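Local coordinates for TfuA domain-containing protein (PDB 6XP8), which takes part in peptide backbone thioamidation, probably working together with a YcaO enzyme, at residues Y41-G49 and A203-I214; P127-A138 and F190-K199. All blocks are in the same frame, centred on the assembly; numbering follows the deposited sequence.

Contact 1 (Y41-G49 and A203-I214)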
loop_
_atom_site.group_PDB
_atom_site.type_symbol
_atom_site.label_atom_id
_atom_site.label_comp_id
_atom_site.label_asym_id
_atom_site.label_seq_id
_atom_site.Cartn_x
_atom_site.Cartn_y
_atom_site.Cartn_z
ATOM N N TYR A 41 24.528 2.305 -0.388
ATOM C CA TYR A 41 23.371 2.558 0.496
ATOM C C TYR A 41 23.229 1.456 1.552
ATOM O O TYR A 41 23.486 0.279 1.279
ATOM C CB TYR A 41 22.068 2.730 -0.306
ATOM C CG TYR A 41 21.895 4.089 -0.964
ATOM C CD1 TYR A 41 22.594 4.421 -2.135
ATOM C CD2 TYR A 41 21.022 5.043 -0.426
ATOM C CE1 TYR A 41 22.440 5.663 -2.737
ATOM C CE2 TYR A 41 20.857 6.286 -1.026
ATOM C CZ TYR A 41 21.570 6.589 -2.183
ATOM O OH TYR A 41 21.417 7.812 -2.789
ATOM N N LYS A 42 22.823 1.855 2.759
ATOM C CA LYS A 42 22.791 0.942 3.906
ATOM C C LYS A 42 21.403 0.400 4.235
ATOM O O LYS A 42 21.282 -0.693 4.790
ATOM C CB LYS A 42 23.423 1.589 5.146
ATOM C CG LYS A 42 24.942 1.732 5.088
ATOM C CD LYS A 42 25.656 0.383 5.121
ATOM C CE LYS A 42 27.042 0.478 4.501
ATOM N NZ LYS A 42 27.726 -0.846 4.501
ATOM N N VAL A 43 20.368 1.175 3.909
ATOM C CA VAL A 43 18.975 0.763 4.134
ATOM C C VAL A 43 18.143 1.058 2.885
ATOM O O VAL A 43 18.240 2.149 2.311
ATOM C CB VAL A 43 18.335 1.438 5.386
ATOM C CG1 VAL A 43 16.919 0.918 5.622
ATOM C CG2 VAL A 43 19.162 1.191 6.645
ATOM N N ILE A 44 17.356 0.065 2.466
ATOM C CA ILE A 44 16.339 0.227 1.419
ATOM C C ILE A 44 14.956 0.097 2.063
ATOM O O ILE A 44 14.681 -0.877 2.758
ATOM C CB ILE A 44 16.478 -0.827 0.286
ATOM C CG1 ILE A 44 17.839 -0.699 -0.421
ATOM C CG2 ILE A 44 15.331 -0.697 -0.726
ATOM C CD1 ILE A 44 18.245 -1.911 -1.243
ATOM N N GLY A 45 14.097 1.082 1.816
ATOM C CA GLY A 45 12.679 0.978 2.146
ATOM C C GLY A 45 11.882 0.741 0.879
ATOM O O GLY A 45 11.922 1.556 -0.047
ATOM N N ILE A 46 11.187 -0.391 0.825
ATOM C CA ILE A 46 10.274 -0.670 -0.284
ATOM C C ILE A 46 8.864 -0.420 0.231
ATOM O O ILE A 46 8.393 -1.128 1.119
ATOM C CB ILE A 46 10.409 -2.111 -0.844
ATOM C CG1 ILE A 46 11.853 -2.395 -1.314
ATOM C CG2 ILE A 46 9.410 -2.322 -1.980
ATOM C CD1 ILE A 46 12.130 -3.853 -1.643
ATOM N N ILE A 47 8.214 0.613 -0.307
ATOM C CA ILE A 47 6.797 0.870 -0.030
ATOM C C ILE A 47 6.005 0.456 -1.275
ATOM O O ILE A 47 5.320 -0.572 -1.269
ATOM C CB ILE A 47 6.520 2.336 0.411
ATOM C CG1 ILE A 47 7.319 2.666 1.692
ATOM C CG2 ILE A 47 5.020 2.565 0.618
ATOM C CD1 ILE A 47 7.275 4.112 2.162
ATOM N N ASP A 48 6.161 1.232 -2.346
ATOM C CA ASP A 48 5.424 1.030 -3.589
ATOM C C ASP A 48 6.302 0.415 -4.663
ATOM O O ASP A 48 7.519 0.630 -4.688
ATOM C CB ASP A 48 4.825 2.356 -4.070
ATOM C CG ASP A 48 3.898 2.979 -3.042
ATOM O OD1 ASP A 48 3.034 2.253 -2.513
ATOM O OD2 ASP A 48 4.037 4.193 -2.762
ATOM N N GLY A 49 5.664 -0.360 -5.534
ATOM C CA GLY A 49 6.332 -0.991 -6.657
ATOM C C GLY A 49 5.339 -1.421 -7.710
ATOM O O GLY A 49 4.152 -1.646 -7.415
ATOM N N ALA A 203 2.811 3.223 5.322
ATOM C CA ALA A 203 3.936 3.908 4.661
ATOM C C ALA A 203 4.748 4.744 5.652
ATOM O O ALA A 203 5.977 4.687 5.655
ATOM C CB ALA A 203 3.451 4.771 3.501
ATOM N N VAL A 204 4.053 5.502 6.497
ATOM C CA VAL A 204 4.691 6.270 7.570
ATOM C C VAL A 204 5.480 5.361 8.528
ATOM O O VAL A 204 6.609 5.686 8.899
ATOM C CB VAL A 204 3.679 7.197 8.283
ATOM C CG1 VAL A 204 4.287 7.853 9.518
ATOM C CG2 VAL A 204 3.225 8.278 7.313
ATOM N N LEU A 205 4.904 4.209 8.876
ATOM C CA LEU A 205 5.608 3.211 9.687
ATOM C C LEU A 205 6.900 2.701 9.040
ATOM O O LEU A 205 7.887 2.494 9.744
ATOM C CB LEU A 205 4.687 2.046 10.077
ATOM C CG LEU A 205 3.575 2.283 11.106
ATOM C CD1 LEU A 205 2.772 1.003 11.281
ATOM C CD2 LEU A 205 4.117 2.773 12.442
ATOM N N VAL A 206 6.899 2.533 7.714
ATOM C CA VAL A 206 8.118 2.147 6.977
ATOM C C VAL A 206 9.188 3.232 7.132
ATOM O O VAL A 206 10.343 2.930 7.451
ATOM C CB VAL A 206 7.848 1.835 5.483
ATOM C CG1 VAL A 206 9.143 1.523 4.747
ATOM C CG2 VAL A 206 6.879 0.671 5.348
ATOM N N LEU A 207 8.783 4.486 6.932
ATOM C CA LEU A 207 9.678 5.642 7.064
ATOM C C LEU A 207 10.314 5.704 8.446
ATOM O O LEU A 207 11.520 5.918 8.567
ATOM C CB LEU A 207 8.932 6.945 6.755
ATOM C CG LEU A 207 8.365 7.126 5.342
ATOM C CD1 LEU A 207 7.684 8.477 5.256
ATOM C CD2 LEU A 207 9.423 6.975 4.242
ATOM N N GLU A 208 9.504 5.464 9.476
ATOM C CA GLU A 208 9.962 5.516 10.868
ATOM C C GLU A 208 10.901 4.356 11.204
ATOM O O GLU A 208 11.860 4.545 11.954
ATOM C CB GLU A 208 8.769 5.622 11.830
ATOM C CG GLU A 208 8.051 6.966 11.680
ATOM C CD GLU A 208 6.758 7.115 12.467
ATOM O OE1 GLU A 208 6.045 6.118 12.717
ATOM O OE2 GLU A 208 6.437 8.274 12.816
ATOM N N THR A 209 10.637 3.181 10.624
ATOM C CA THR A 209 11.512 2.000 10.764
ATOM C C THR A 209 12.864 2.225 10.078
ATOM O O THR A 209 13.919 1.934 10.664
ATOM C CB THR A 209 10.825 0.709 10.248
ATOM O OG1 THR A 209 9.631 0.487 11.002
ATOM C CG2 THR A 209 11.725 -0.513 10.413
ATOM N N VAL A 210 12.824 2.749 8.851
ATOM C CA VAL A 210 14.041 3.099 8.104
ATOM C C VAL A 210 14.861 4.135 8.889
ATOM O O VAL A 210 16.077 3.983 9.035
ATOM C CB VAL A 210 13.722 3.572 6.660
ATOM C CG1 VAL A 210 14.963 4.122 5.975
ATOM C CG2 VAL A 210 13.149 2.425 5.836
ATOM N N LYS A 211 14.179 5.155 9.419
ATOM C CA LYS A 211 14.793 6.165 10.289
ATOM C C LYS A 211 15.609 5.522 11.416
ATOM O O LYS A 211 16.770 5.885 11.624
ATOM C CB LYS A 211 13.721 7.098 10.865
ATOM C CG LYS A 211 14.259 8.328 11.589
ATOM C CD LYS A 211 13.140 9.146 12.223
ATOM C CE LYS A 211 12.368 9.957 11.195
ATOM N NZ LYS A 211 11.217 10.700 11.791
ATOM N N LYS A 212 15.004 4.559 12.111
ATOM C CA LYS A 212 15.650 3.851 13.224
ATOM C C LYS A 212 16.870 3.048 12.790
ATOM O O LYS A 212 17.900 3.072 13.470
ATOM C CB LYS A 212 14.650 2.954 13.961
ATOM C CG LYS A 212 13.675 3.732 14.825
ATOM C CD LYS A 212 12.951 2.845 15.826
ATOM C CE LYS A 212 12.098 3.681 16.773
ATOM N NZ LYS A 212 12.902 4.553 17.682
ATOM N N LEU A 213 16.763 2.358 11.654
ATOM C CA LEU A 213 17.864 1.520 11.165
ATOM C C LEU A 213 19.069 2.323 10.674
ATOM O O LEU A 213 20.211 1.871 10.826
ATOM C CB LEU A 213 17.392 0.521 10.097
ATOM C CG LEU A 213 16.468 -0.628 10.526
ATOM C CD1 LEU A 213 16.073 -1.451 9.314
ATOM C CD2 LEU A 213 17.078 -1.533 11.595
ATOM N N ILE A 214 18.813 3.499 10.094
ATOM C CA ILE A 214 19.875 4.439 9.702
ATOM C C ILE A 214 20.638 4.933 10.934
ATOM O O ILE A 214 21.875 4.970 10.924
ATOM C CB ILE A 214 19.330 5.612 8.827
ATOM C CG1 ILE A 214 18.996 5.122 7.408
ATOM C CG2 ILE A 214 20.293 6.806 8.774
ATOM C CD1 ILE A 214 20.184 4.727 6.542
#
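V43 touches the 203-214 part of helix 198-215 with both of its methyl groups. CG1 stands anti to the backbone N (chi1 -177°) and meets V210 CG1 at 3.8 Å. The two valines lie alongside, pointing opposite ways. The second branch of V43, CG2, lies 3.7 Å from I214 CD1. The bend at chi2 (-69°) lays I214 CD1 against V43. V43 CG2 also meets L213 CB at 3.9 Å, and L213 lies crosswise to V43.

Strand 43-46 is the middle strand of a five-stranded parallel sheet. The helix packs on one face of that sheet and runs antiparallel to the strand, at 175°, with the axes 9.0 Å apart. I44 and I46 point to the other face. At G45 the strand has no side chain, and V210 CG2 comes to 4.0 Å from G45 CA. V210 also touches A3 and I5 on the neighbouring strand 3-6.

Just past the strand, I47 lies head to tail beside V206, with I47 CG1 3.7 Å from V206 CG1. I47 CG2 rests on A203 CB at 4.0 Å. Its far methyl, CD1, meets L207 CD2 at 4.1 Å.

Contact 2 (P127-A138 and F190-K199)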
loop_
_atom_site.group_PDB
_atom_site.type_symbol
_atom_site.label_atom_id
_atom_site.label_comp_id
_atom_site.label_asym_id
_atom_site.label_seq_id
_atom_site.Cartn_x
_atom_site.Cartn_y
_atom_site.Cartn_z
ATOM N N PRO A 127 -7.098 1.567 -3.146
ATOM C CA PRO A 127 -6.711 0.180 -2.891
ATOM C C PRO A 127 -7.773 -0.551 -2.083
ATOM O O PRO A 127 -8.428 0.054 -1.223
ATOM C CB PRO A 127 -5.424 0.316 -2.080
ATOM C CG PRO A 127 -5.563 1.625 -1.383
ATOM C CD PRO A 127 -6.334 2.514 -2.305
ATOM N N LEU A 128 -7.944 -1.835 -2.380
ATOM C CA LEU A 128 -8.903 -2.681 -1.684
ATOM C C LEU A 128 -8.722 -2.694 -0.163
ATOM O O LEU A 128 -9.715 -2.682 0.558
ATOM C CB LEU A 128 -8.886 -4.106 -2.254
ATOM C CG LEU A 128 -9.950 -5.121 -1.813
ATOM C CD1 LEU A 128 -11.372 -4.595 -1.989
ATOM C CD2 LEU A 128 -9.757 -6.400 -2.610
ATOM N N VAL A 129 -7.470 -2.703 0.318
ATOM C CA VAL A 129 -7.205 -2.622 1.771
ATOM C C VAL A 129 -7.813 -1.387 2.450
ATOM O O VAL A 129 -8.363 -1.509 3.546
ATOM C CB VAL A 129 -5.708 -2.790 2.164
ATOM C CG1 VAL A 129 -5.252 -4.227 1.929
ATOM C CG2 VAL A 129 -4.813 -1.791 1.449
ATOM N N ASN A 130 -7.719 -0.226 1.788
ATOM C CA ASN A 130 -8.358 1.020 2.252
ATOM C C ASN A 130 -9.887 0.896 2.241
ATOM O O ASN A 130 -10.546 1.377 3.161
ATOM C CB ASN A 130 -7.933 2.231 1.401
ATOM C CG ASN A 130 -6.548 2.777 1.756
ATOM O OD1 ASN A 130 -5.739 2.126 2.418
ATOM N ND2 ASN A 130 -6.259 3.976 1.261
ATOM N N ILE A 131 -10.435 0.249 1.205
ATOM C CA ILE A 131 -11.888 0.014 1.094
ATOM C C ILE A 131 -12.367 -0.873 2.251
ATOM O O ILE A 131 -13.368 -0.558 2.905
ATOM C CB ILE A 131 -12.292 -0.562 -0.295
ATOM C CG1 ILE A 131 -12.039 0.475 -1.400
ATOM C CG2 ILE A 131 -13.755 -1.011 -0.319
ATOM C CD1 ILE A 131 -11.948 -0.098 -2.807
ATOM N N ARG A 132 -11.621 -1.950 2.517
ATOM C CA ARG A 132 -11.903 -2.867 3.633
ATOM C C ARG A 132 -12.012 -2.117 4.965
ATOM O O ARG A 132 -13.011 -2.243 5.680
ATOM C CB ARG A 132 -10.821 -3.955 3.734
ATOM C CG ARG A 132 -10.844 -4.996 2.621
ATOM C CD ARG A 132 -9.836 -6.106 2.899
ATOM N NE ARG A 132 -9.791 -7.122 1.842
ATOM C CZ ARG A 132 -10.648 -8.137 1.704
ATOM N NH1 ARG A 132 -11.672 -8.296 2.545
ATOM N NH2 ARG A 132 -10.484 -9.000 0.705
ATOM N N GLU A 133 -10.991 -1.311 5.260
ATOM C CA GLU A 133 -10.896 -0.573 6.518
ATOM C C GLU A 133 -11.905 0.568 6.630
ATOM O O GLU A 133 -12.418 0.848 7.725
ATOM C CB GLU A 133 -9.471 -0.054 6.712
ATOM C CG GLU A 133 -8.473 -1.145 7.074
ATOM C CD GLU A 133 -8.805 -1.825 8.389
ATOM O OE1 GLU A 133 -8.632 -1.190 9.450
ATOM O OE2 GLU A 133 -9.238 -2.994 8.363
ATOM N N THR A 134 -12.180 1.218 5.500
ATOM C CA THR A 134 -13.129 2.334 5.448
ATOM C C THR A 134 -14.574 1.833 5.565
ATOM O O THR A 134 -15.368 2.440 6.281
ATOM C CB THR A 134 -12.895 3.235 4.215
ATOM O OG1 THR A 134 -11.555 3.744 4.263
ATOM C CG2 THR A 134 -13.851 4.423 4.185
ATOM N N LEU A 135 -14.894 0.721 4.892
ATOM C CA LEU A 135 -16.213 0.084 5.056
ATOM C C LEU A 135 -16.458 -0.434 6.474
ATOM O O LEU A 135 -17.584 -0.358 6.971
ATOM C CB LEU A 135 -16.452 -1.024 4.022
ATOM C CG LEU A 135 -16.744 -0.593 2.574
ATOM C CD1 LEU A 135 -16.862 -1.816 1.675
ATOM C CD2 LEU A 135 -17.998 0.265 2.458
ATOM N N LYS A 136 -15.404 -0.945 7.118
ATOM C CA LYS A 136 -15.464 -1.331 8.533
ATOM C C LYS A 136 -15.774 -0.146 9.446
ATOM O O LYS A 136 -16.641 -0.252 10.316
ATOM C CB LYS A 136 -14.187 -2.048 8.976
ATOM C CG LYS A 136 -14.234 -3.540 8.709
ATOM C CD LYS A 136 -12.868 -4.195 8.828
ATOM C CE LYS A 136 -12.961 -5.676 8.492
ATOM N NZ LYS A 136 -11.685 -6.395 8.752
ATOM N N ALA A 137 -15.083 0.973 9.225
ATOM C CA ALA A 137 -15.315 2.218 9.969
ATOM C C ALA A 137 -16.726 2.776 9.735
ATOM O O ALA A 137 -17.373 3.242 10.675
ATOM C CB ALA A 137 -14.263 3.259 9.618
ATOM N N ALA A 138 -17.199 2.702 8.489
ATOM C CA ALA A 138 -18.568 3.101 8.130
ATOM C C ALA A 138 -19.632 2.276 8.855
ATOM O O ALA A 138 -20.637 2.832 9.319
ATOM C CB ALA A 138 -18.767 3.016 6.626
ATOM N N PHE A 190 -18.686 10.182 4.073
ATOM C CA PHE A 190 -17.823 9.551 5.073
ATOM C C PHE A 190 -16.521 9.041 4.464
ATOM O O PHE A 190 -15.452 9.258 5.035
ATOM C CB PHE A 190 -18.541 8.407 5.804
ATOM C CG PHE A 190 -17.671 7.680 6.799
ATOM C CD1 PHE A 190 -17.479 8.194 8.087
ATOM C CD2 PHE A 190 -17.031 6.486 6.452
ATOM C CE1 PHE A 190 -16.672 7.533 9.002
ATOM C CE2 PHE A 190 -16.218 5.821 7.367
ATOM C CZ PHE A 190 -16.044 6.343 8.647
ATOM N N CYS A 191 -16.622 8.356 3.323
ATOM C CA CYS A 191 -15.459 7.785 2.644
ATOM C C CYS A 191 -14.488 8.855 2.143
ATOM O O CYS A 191 -13.272 8.646 2.149
ATOM C CB CYS A 191 -15.901 6.893 1.486
ATOM S SG CYS A 191 -16.683 5.337 1.970
ATOM N N LEU A 192 -15.031 9.997 1.724
ATOM C CA LEU A 192 -14.216 11.088 1.173
ATOM C C LEU A 192 -13.553 11.969 2.230
ATOM O O LEU A 192 -12.523 12.599 1.953
ATOM C CB LEU A 192 -15.028 11.932 0.182
ATOM C CG LEU A 192 -15.397 11.294 -1.166
ATOM C CD1 LEU A 192 -16.312 12.213 -1.963
ATOM C CD2 LEU A 192 -14.181 10.897 -1.999
ATOM N N ASN A 193 -14.123 11.983 3.436
ATOM C CA ASN A 193 -13.656 12.851 4.526
ATOM C C ASN A 193 -13.019 12.117 5.702
ATOM O O ASN A 193 -12.252 12.714 6.467
ATOM C CB ASN A 193 -14.808 13.734 5.019
ATOM C CG ASN A 193 -15.303 14.693 3.952
ATOM O OD1 ASN A 193 -14.542 15.519 3.440
ATOM N ND2 ASN A 193 -16.579 14.588 3.610
ATOM N N SER A 194 -13.345 10.832 5.849
ATOM C CA SER A 194 -12.873 10.019 6.969
ATOM C C SER A 194 -12.386 8.650 6.497
ATOM O O SER A 194 -12.632 7.637 7.156
ATOM C CB SER A 194 -13.972 9.866 8.028
ATOM O OG SER A 194 -14.578 11.115 8.322
ATOM N N GLU A 195 -11.703 8.625 5.352
ATOM C CA GLU A 195 -11.072 7.393 4.864
ATOM C C GLU A 195 -10.067 6.881 5.893
ATOM O O GLU A 195 -9.322 7.674 6.494
ATOM C CB GLU A 195 -10.375 7.614 3.516
ATOM C CG GLU A 195 -9.841 6.323 2.895
ATOM C CD GLU A 195 -9.048 6.517 1.614
ATOM O OE1 GLU A 195 -8.541 7.630 1.357
ATOM O OE2 GLU A 195 -8.920 5.527 0.862
ATOM N N VAL A 196 -10.084 5.569 6.111
ATOM C CA VAL A 196 -9.039 4.885 6.866
ATOM C C VAL A 196 -7.986 4.513 5.821
ATOM O O VAL A 196 -8.100 3.487 5.134
ATOM C CB VAL A 196 -9.568 3.644 7.623
ATOM C CG1 VAL A 196 -8.470 3.016 8.477
ATOM C CG2 VAL A 196 -10.773 4.002 8.490
ATOM N N ASP A 197 -6.995 5.392 5.691
ATOM C CA ASP A 197 -5.934 5.275 4.699
ATOM C C ASP A 197 -4.813 4.423 5.289
ATOM O O ASP A 197 -3.772 4.929 5.746
ATOM C CB ASP A 197 -5.449 6.674 4.276
ATOM C CG ASP A 197 -4.588 6.658 3.008
ATOM O OD1 ASP A 197 -4.077 5.584 2.600
ATOM O OD2 ASP A 197 -4.398 7.749 2.423
ATOM N N ILE A 198 -5.053 3.116 5.282
ATOM C CA ILE A 198 -4.129 2.164 5.892
ATOM C C ILE A 198 -2.796 2.100 5.146
ATOM O O ILE A 198 -1.754 1.905 5.770
ATOM C CB ILE A 198 -4.770 0.766 6.126
ATOM C CG1 ILE A 198 -3.907 -0.098 7.065
ATOM C CG2 ILE A 198 -5.063 0.027 4.823
ATOM C CD1 ILE A 198 -3.790 0.441 8.478
ATOM N N LYS A 199 -2.835 2.289 3.827
ATOM C CA LYS A 199 -1.604 2.344 3.030
ATOM C C LYS A 199 -0.707 3.502 3.455
ATOM O O LYS A 199 0.499 3.313 3.612
ATOM C CB LYS A 199 -1.906 2.410 1.536
ATOM C CG LYS A 199 -2.457 1.111 0.974
ATOM C CD LYS A 199 -2.335 1.108 -0.542
ATOM C CE LYS A 199 -1.131 0.327 -1.023
ATOM N NZ LYS A 199 -1.036 0.379 -2.512
#
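N130 extends from helix 128-140 to the linker between helices 181-193 and 198-215. Its CB lies 3.5 Å from E195 OE2. CG stands anti to the carbonyl carbon (chi1 -79°), beside the backbone N, and passes V196 O at 3.8 Å. The amide then divides its work. OD1 accepts K199 N at 3.2 Å, in the carbonyl plane and on a lone pair. ND2 gives one hydrogen bond to D197 OD1 at 3.0 Å and another to E195 OE2 at 3.1 Å. Both carboxylate oxygens are met from above their planes, and the carboxylates stand steeply to the amide, at 76° and 89°. E195 OE2 also bonds Y166, and D197 caps the next helix through R200 N.

One turn along, T134 OG1 accepts V196 N at 3.0 Å and donates to N130 O. Beyond it, F190 points the edge of its ring at A137 CB, 3.7 Å from CZ. V196 CG2 packs on the same methyl.

The three bonds made by the N130 amide, one accepted and two donated, fix its rotation. Two carboxylates sharing one amide nitrogen would probably polarise its N-H bonds, while the amide may ease the repulsion between them.

How the contacts relate
The two contacts lie on opposite sides of the chain's centre, with their centres about 24 Å apart. Helix 198-215 serves both. I198 and K199 at its start belong to contact 2, and A203 to I214 lie against the sheet in contact 1. Along the chain the order is 41-49, 127-138, 190-199, 203-214, so contact 2 falls wholly between the two halves of contact 1. Contact 1 joins the C-terminal helix to the central strand of the parallel sheet. Contact 2 belongs to the helical part, where 51 residues, 33 of them helical and none in a strand, separate its segments. Helix 198-215 thus brings the chain back from the helical part to the sheet.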